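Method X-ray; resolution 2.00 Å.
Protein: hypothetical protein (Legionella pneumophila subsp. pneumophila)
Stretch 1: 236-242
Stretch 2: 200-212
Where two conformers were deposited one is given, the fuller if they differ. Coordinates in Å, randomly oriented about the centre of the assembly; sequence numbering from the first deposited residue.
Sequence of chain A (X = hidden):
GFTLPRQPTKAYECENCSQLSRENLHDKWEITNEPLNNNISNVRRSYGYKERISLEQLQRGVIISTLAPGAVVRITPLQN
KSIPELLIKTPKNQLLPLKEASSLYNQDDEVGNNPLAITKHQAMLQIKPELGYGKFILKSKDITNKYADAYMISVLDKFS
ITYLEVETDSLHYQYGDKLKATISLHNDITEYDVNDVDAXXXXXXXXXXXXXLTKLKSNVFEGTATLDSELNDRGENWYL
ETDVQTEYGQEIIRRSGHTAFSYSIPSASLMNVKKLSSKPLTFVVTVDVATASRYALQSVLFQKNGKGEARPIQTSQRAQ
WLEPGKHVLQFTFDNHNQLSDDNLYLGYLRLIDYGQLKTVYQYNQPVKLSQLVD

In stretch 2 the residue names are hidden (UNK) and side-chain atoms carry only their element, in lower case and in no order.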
# COMPACT_ATOMS: atom_id res chain seq x y z
N GLU A 236 4.42 5.64 7.20
CA GLU A 236 3.61 4.47 6.87
C GLU A 236 2.64 4.75 5.71
O GLU A 236 2.26 5.91 5.46
CB GLU A 236 2.82 3.97 8.09
CG GLU A 236 3.66 3.58 9.30
CD GLU A 236 2.85 3.41 10.57
OE1 GLU A 236 2.26 4.40 11.05
OE2 GLU A 236 2.83 2.28 11.11
N ASN A 237 2.25 3.69 4.99
CA ASN A 237 1.36 3.79 3.85
C ASN A 237 -0.08 3.37 4.15
O ASN A 237 -0.38 2.77 5.18
CB ASN A 237 1.89 2.95 2.69
CG ASN A 237 3.11 3.53 2.02
OD1 ASN A 237 3.27 4.76 1.87
ND2 ASN A 237 3.98 2.66 1.57
N TRP A 238 -0.97 3.75 3.23
CA TRP A 238 -2.37 3.37 3.17
C TRP A 238 -2.51 2.19 2.26
O TRP A 238 -1.64 1.95 1.42
CB TRP A 238 -3.21 4.53 2.62
CG TRP A 238 -3.44 5.67 3.56
CD1 TRP A 238 -2.51 6.54 4.04
CD2 TRP A 238 -4.71 6.09 4.08
NE1 TRP A 238 -3.11 7.42 4.91
CE2 TRP A 238 -4.46 7.18 4.94
CE3 TRP A 238 -6.02 5.58 3.98
CZ2 TRP A 238 -5.49 7.82 5.64
CZ3 TRP A 238 -7.04 6.23 4.67
CH2 TRP A 238 -6.77 7.33 5.49
N TYR A 239 -3.64 1.48 2.40
CA TYR A 239 -3.99 0.37 1.56
C TYR A 239 -5.41 0.47 1.09
O TYR A 239 -6.31 0.88 1.82
CB TYR A 239 -3.80 -1.01 2.28
CG TYR A 239 -2.36 -1.43 2.40
CD1 TYR A 239 -1.56 -0.98 3.45
CD2 TYR A 239 -1.75 -2.20 1.41
CE1 TYR A 239 -0.20 -1.29 3.52
CE2 TYR A 239 -0.40 -2.54 1.48
CZ TYR A 239 0.38 -2.06 2.53
OH TYR A 239 1.71 -2.38 2.61
N LEU A 240 -5.59 0.10 -0.15
CA LEU A 240 -6.85 -0.21 -0.77
C LEU A 240 -7.12 -1.67 -0.46
O LEU A 240 -6.26 -2.51 -0.72
CB LEU A 240 -6.83 0.06 -2.29
CG LEU A 240 -7.99 -0.57 -3.09
CD1 LEU A 240 -9.34 0.07 -2.70
CD2 LEU A 240 -7.74 -0.50 -4.59
N GLU A 241 -8.28 -1.97 0.17
CA GLU A 241 -8.69 -3.35 0.49
C GLU A 241 -9.98 -3.64 -0.23
O GLU A 241 -10.93 -2.86 -0.12
CB GLU A 241 -8.91 -3.57 2.01
CG GLU A 241 -7.72 -3.35 2.93
CD GLU A 241 -8.01 -3.81 4.35
OE1 GLU A 241 -9.19 -3.79 4.77
OE2 GLU A 241 -7.04 -4.16 5.06
N THR A 242 -10.03 -4.71 -0.97
CA THR A 242 -11.26 -5.04 -1.67
C THR A 242 -11.54 -6.54 -1.53
O THR A 242 -10.62 -7.36 -1.43
CB THR A 242 -11.25 -4.58 -3.14
OG1 THR A 242 -12.46 -4.99 -3.77
CG2 THR A 242 -10.07 -5.10 -3.91
N UNK A 200 -12.47 -0.46 0.44
CA UNK A 200 -12.24 0.63 1.37
C UNK A 200 -10.78 0.97 1.39
O UNK A 200 -9.96 0.21 0.91
c UNK A 200 -12.73 0.26 2.79
c UNK A 200 -11.95 -0.95 3.38
c UNK A 200 -12.43 -1.25 4.78
n UNK A 200 -12.64 -2.04 7.48
n UNK A 200 -10.92 -3.54 7.23
n UNK A 200 -11.59 -2.26 5.43
c UNK A 200 -11.72 -2.61 6.71
N UNK A 201 -10.46 2.08 2.03
CA UNK A 201 -9.09 2.56 2.22
C UNK A 201 -8.79 2.48 3.69
O UNK A 201 -9.61 2.93 4.49
c UNK A 201 -9.34 5.73 -0.15
c UNK A 201 -8.66 3.34 -0.74
c UNK A 201 -8.93 4.01 1.69
c UNK A 201 -9.44 4.23 0.25
N UNK A 202 -7.64 1.89 4.05
CA UNK A 202 -7.25 1.72 5.46
C UNK A 202 -5.93 2.46 5.68
O UNK A 202 -4.93 2.22 5.00
c UNK A 202 -8.46 -0.53 5.55
c UNK A 202 -6.87 0.09 7.38
c UNK A 202 -7.16 0.21 5.88
N UNK A 203 -5.95 3.36 6.64
CA UNK A 203 -4.81 4.19 7.01
C UNK A 203 -3.93 3.58 8.08
O UNK A 203 -4.35 2.63 8.75
N UNK A 204 -2.72 4.14 8.28
CA UNK A 204 -1.78 3.58 9.28
C UNK A 204 -2.31 3.50 10.71
O UNK A 204 -1.85 2.64 11.44
c UNK A 204 -2.11 5.25 7.52
c UNK A 204 -0.61 4.57 9.25
c UNK A 204 -0.67 5.18 7.91
N UNK A 205 -3.25 4.37 11.10
CA UNK A 205 -3.83 4.33 12.45
C UNK A 205 -5.12 3.51 12.48
O UNK A 205 -5.81 3.46 13.50
c UNK A 205 -0.85 7.17 14.67
c UNK A 205 -2.88 6.65 13.21
c UNK A 205 -2.03 6.25 14.44
n UNK A 205 -1.27 8.53 15.11
c UNK A 205 -4.12 5.76 12.97
N UNK A 206 -5.43 2.83 11.37
CA UNK A 206 -6.66 2.05 11.23
C UNK A 206 -7.87 2.88 10.83
O UNK A 206 -8.98 2.35 10.81
N UNK A 207 -7.70 4.17 10.46
CA UNK A 207 -8.84 4.99 10.01
C UNK A 207 -9.33 4.46 8.63
O UNK A 207 -8.52 4.02 7.80
c UNK A 207 -8.50 6.50 9.95
c UNK A 207 -7.43 6.93 8.93
o UNK A 207 -5.48 5.84 9.90
c UNK A 207 -5.98 6.85 9.42
n UNK A 207 -5.25 7.91 9.20
N UNK A 208 -10.64 4.41 8.44
CA UNK A 208 -11.22 3.82 7.24
C UNK A 208 -11.96 4.87 6.40
O UNK A 208 -12.74 5.67 6.92
c UNK A 208 -11.40 1.48 8.24
c UNK A 208 -13.00 2.16 6.42
c UNK A 208 -12.18 2.65 7.62
N UNK A 209 -11.73 4.83 5.09
CA UNK A 209 -12.47 5.65 4.13
C UNK A 209 -13.09 4.63 3.16
O UNK A 209 -12.37 3.93 2.48
c UNK A 209 -11.62 6.77 3.45
c UNK A 209 -12.43 7.46 2.34
c UNK A 209 -11.10 7.80 4.48
c UNK A 209 -9.99 8.73 3.97
N UNK A 210 -14.42 4.50 3.15
CA UNK A 210 -15.11 3.57 2.25
C UNK A 210 -15.07 4.10 0.80
O UNK A 210 -14.97 5.31 0.59
c UNK A 210 -16.56 3.39 2.71
o UNK A 210 -16.58 2.85 4.03
N UNK A 211 -14.98 3.21 -0.19
CA UNK A 211 -14.97 3.65 -1.59
C UNK A 211 -16.34 3.59 -2.14
O UNK A 211 -17.02 2.60 -1.88
c UNK A 211 -12.12 2.06 -3.74
c UNK A 211 -12.13 4.33 -2.83
c UNK A 211 -14.07 2.78 -2.49
c UNK A 211 -12.59 2.91 -2.55
N UNK A 212 -16.73 4.59 -2.94
CA UNK A 212 -18.02 4.62 -3.61
C UNK A 212 -17.82 3.96 -4.96
O UNK A 212 -17.02 4.44 -5.77
c UNK A 212 -18.51 6.05 -3.71
c UNK A 212 -18.64 6.72 -2.35
n UNK A 212 -19.38 6.11 -1.46
o UNK A 212 -18.04 7.77 -2.08
O HOH W 1 -2.30 1.53 6.34

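Position 200 carries three carbons, a nitrogen, then a carbon holding two more nitrogens; the inner nitrogen lies 2.9 Å and one outer nitrogen 3.0 Å from Glu241 OE1, which sits at the edge of this guanidinium. This is Arg200, and NE and NH2 make the two bonds of a salt bridge. The backbone repeats the pairing in both directions (Arg200 N to Glu241 O 2.9 Å, Glu241 N to Arg200 O 2.8 Å).

Position 201 has four carbons forked at the second, one end carbon 3.9 Å from Leu240 CD1 on the other face of the sheet: Leu201.

Position 202 shows one carbon bearing two more, one of them 3.4 Å from Glu241 OE1: Val202. Val202 N donates to Tyr239 O at 2.8 Å and Tyr239 N to Val202 O at 3.0 Å. A water donates to both Val202 O (3.0 Å) and Asn237 O (2.6 Å), linking the two backbones beside the direct Tyr239 pairing.

Position 203 has no side-chain atoms. Its CA sits 3.5 Å from the centroid of the six-membered ring of Trp238, over the face, and a CB here would fall 2.9 Å from Trp238 CZ2, a clash: Gly203.

At position 204 three carbons close a ring onto the backbone nitrogen. The carbon bonded to that nitrogen covers the five-membered ring of Trp238, 3.8 Å from the centroid, while CB reaches Glu236 OE1 at 3.4 Å: Pro204.

Position 205, four carbons in a row ending in nitrogen, is Lys205; its side chain is poorly ordered and makes no contact with stretch 1. Position 206, bare and at positive phi, is Gly206, closing the type I turn begun at Gly203.

Position 207 has three carbons, the third carrying one oxygen and one nitrogen, an amide; its second carbon lies 3.5 Å from Trp238 CH2. This is Gln207, whose OE1 accepts from Lys205 N at 2.9 Å, bracing the turn.

Position 208, one carbon bearing two, points away: Val208. Position 209 forks at its first carbon, and the end of its two-carbon arm meets Trp238 CH2 at 3.8 Å: Ile209. Position 210, a carbon then an oxygen, is out of reach: Ser210. Position 211, four carbons forked at the second, packs one end carbon 3.6 Å from Leu240 CD1: Leu211. Position 212, two carbons ending in oxygen and nitrogen, is also distant: Asn212.

The rule is layered: antiparallel backbone pairing sets register, the Arg200–Glu241 bridge reinforces one face, leucines pack on the other, and a glycine-proline step lies flat on Trp238.

Stretch 2, residues 200-212: RLVGPKGQVISLN
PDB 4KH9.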